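Side-chain contact in alpha,alpha-trehalose-phosphate synthase (UDP-forming) (Burkholderia xenovorans, PDB 5HXA), which belongs to glycosyltransferase family 20 and has a GT-B fold, built from two Rossmann-like domains that face each other: residues 403-408 against 441-446. Numbering follows the deposited sequence.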
loop_
_atom_site.group_PDB
_atom_site.type_symbol
_atom_site.label_atom_id
_atom_site.label_comp_id
_atom_site.label_asym_id
_atom_site.label_seq_id
_atom_site.Cartn_x
_atom_site.Cartn_y
_atom_site.Cartn_z
ATOM N N GLN A 403 20.094 -11.465 -1.761
ATOM C CA GLN A 403 20.738 -12.762 -1.875
ATOM C C GLN A 403 21.360 -13.009 -3.235
ATOM O O GLN A 403 21.894 -14.100 -3.464
ATOM C CB GLN A 403 19.730 -13.854 -1.588
ATOM C CG GLN A 403 19.357 -13.947 -0.149
ATOM C CD GLN A 403 18.469 -15.113 0.050
ATOM O OE1 GLN A 403 17.359 -15.144 -0.486
ATOM N NE2 GLN A 403 18.965 -16.125 0.760
ATOM N N LEU A 404 21.292 -12.041 -4.143
ATOM C CA LEU A 404 21.801 -12.205 -5.504
ATOM C C LEU A 404 22.674 -11.012 -5.878
ATOM O O LEU A 404 22.356 -10.254 -6.803
ATOM C CB LEU A 404 20.642 -12.374 -6.487
ATOM C CG LEU A 404 19.832 -13.668 -6.317
ATOM C CD1 LEU A 404 18.568 -13.632 -7.188
ATOM C CD2 LEU A 404 20.684 -14.887 -6.672
ATOM N N PRO A 405 23.805 -10.832 -5.187
ATOM C CA PRO A 405 24.735 -9.748 -5.548
ATOM C C PRO A 405 25.329 -10.032 -6.920
ATOM O O PRO A 405 25.894 -11.101 -7.157
ATOM C CB PRO A 405 25.801 -9.808 -4.442
ATOM C CG PRO A 405 25.815 -11.252 -4.042
ATOM C CD PRO A 405 24.400 -11.768 -4.216
ATOM N N GLY A 406 25.190 -9.075 -7.826
ATOM C CA GLY A 406 25.512 -9.276 -9.228
ATOM C C GLY A 406 24.314 -9.164 -10.144
ATOM O O GLY A 406 24.489 -8.983 -11.362
ATOM N N ALA A 407 23.101 -9.267 -9.606
ATOM C CA ALA A 407 21.920 -8.973 -10.409
ATOM C C ALA A 407 21.879 -7.482 -10.720
ATOM O O ALA A 407 22.314 -6.655 -9.917
ATOM C CB ALA A 407 20.642 -9.370 -9.662
ATOM N N LEU A 408 21.325 -7.132 -11.886
ATOM C CA LEU A 408 20.968 -5.741 -12.163
ATOM C C LEU A 408 19.637 -5.457 -11.469
ATOM O O LEU A 408 18.580 -5.911 -11.918
ATOM C CB LEU A 408 20.884 -5.473 -13.666
ATOM C CG LEU A 408 22.189 -5.598 -14.468
ATOM C CD1 LEU A 408 21.925 -5.330 -15.952
ATOM C CD2 LEU A 408 23.299 -4.658 -13.935
ATOM N N MET A 441 26.096 -17.235 -7.694
ATOM C CA MET A 441 26.133 -18.667 -7.393
ATOM C C MET A 441 26.706 -18.943 -6.003
ATOM O O MET A 441 26.263 -19.869 -5.311
ATOM C CB MET A 441 26.952 -19.411 -8.455
ATOM C CG MET A 441 26.279 -19.493 -9.826
ATOM S SD MET A 441 24.772 -20.492 -9.781
ATOM C CE MET A 441 25.446 -22.158 -9.784
ATOM N N ALA A 442 27.711 -18.180 -5.586
ATOM C CA ALA A 442 28.364 -18.487 -4.312
ATOM C C ALA A 442 27.418 -18.384 -3.120
ATOM O O ALA A 442 27.363 -19.340 -2.326
ATOM C CB ALA A 442 29.602 -17.599 -4.130
ATOM N N PRO A 443 26.662 -17.295 -2.919
ATOM C CA PRO A 443 25.725 -17.285 -1.785
ATOM C C PRO A 443 24.553 -18.233 -1.971
ATOM O O PRO A 443 24.020 -18.730 -0.970
ATOM C CB PRO A 443 25.268 -15.818 -1.716
ATOM C CG PRO A 443 25.434 -15.322 -3.096
ATOM C CD PRO A 443 26.680 -15.990 -3.601
ATOM N N MET A 444 24.144 -18.522 -3.212
ATOM C CA MET A 444 23.084 -19.513 -3.401
ATOM C C MET A 444 23.543 -20.906 -2.985
ATOM O O MET A 444 22.733 -21.699 -2.488
ATOM C CB MET A 444 22.606 -19.534 -4.854
ATOM C CG MET A 444 21.788 -18.307 -5.255
ATOM S SD MET A 444 20.763 -18.621 -6.706
ATOM C CE MET A 444 21.980 -18.726 -8.013
ATOM N N ARG A 445 24.823 -21.224 -3.195
ATOM C CA ARG A 445 25.358 -22.490 -2.708
ATOM C C ARG A 445 25.459 -22.488 -1.190
ATOM O O ARG A 445 25.204 -23.507 -0.536
ATOM C CB ARG A 445 26.736 -22.761 -3.318
ATOM C CG ARG A 445 26.721 -23.088 -4.793
ATOM C CD ARG A 445 28.103 -23.516 -5.273
ATOM N NE ARG A 445 28.087 -23.841 -6.694
ATOM C CZ ARG A 445 28.664 -23.100 -7.631
ATOM N NH1 ARG A 445 29.327 -21.998 -7.294
ATOM N NH2 ARG A 445 28.590 -23.470 -8.901
ATOM N N GLU A 446 25.839 -21.350 -0.614
ATOM C CA GLU A 446 26.041 -21.288 0.828
ATOM C C GLU A 446 24.709 -21.273 1.567
ATOM O O GLU A 446 24.562 -21.906 2.617
ATOM C CB GLU A 446 26.884 -20.059 1.166
ATOM C CG GLU A 446 27.076 -19.797 2.638
ATOM C CD GLU A 446 28.127 -18.735 2.886
ATOM O OE1 GLU A 446 29.155 -19.053 3.519
ATOM O OE2 GLU A 446 27.932 -17.589 2.425
#
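The rings of Pro405 and Pro443 meet edge to edge: their mean planes stand roughly perpendicular, and neither ring lies over the face of the other. The contact is made corner to corner, with Pro405 CD 3.9 Å from Pro443 CG, and the two rings run past each other in opposite directions. One face of the Pro443 ring looks obliquely toward the backbone carbonyl of Gln403, whose O stands 3.8 Å from Pro443 CG. Gln403 contributes little more than this carbonyl, because its side-chain amide points elsewhere and OE1 takes a hydrogen bond from Lys378.

A second point of contact lies on the buried side. Leu404 sends its CD2 methyl against the thioether of Met444, 3.7 Å from SD, with Met444 CG also close at 3.9 Å. Met444 CG stands beside its own backbone N (chi1 -72°), and SD lies roughly anti to CA (chi2 -159°), which together carry the sulfur to the Leu404 methyl. Around this pair, Leu404 packs on Ala377 and on Leu392 and Leu394, whereas Met444 touches Val381 and Pro238.

In the loop, a type II turn from Leu404 to Ala407 is closed by Ala407 N to Leu404 O at 3.1 Å, placing Pro405 at its second position just before strand 408-410, an outermost strand of the six-stranded parallel sheet. Helix 430-446 is kinked at Pro443, whose ring nitrogen carries no hydrogen to bond the preceding turn.

The contact thus joins the loop leading into that strand to the last turns of the helix. The two segments, burying 157 Å² in total, touch by van der Waals contact at a few points without a hydrogen bond, so nothing directional ties loop to helix here; the hydrophobic burial of Leu404 and Met444 is shared with helix 375-382, which both touch.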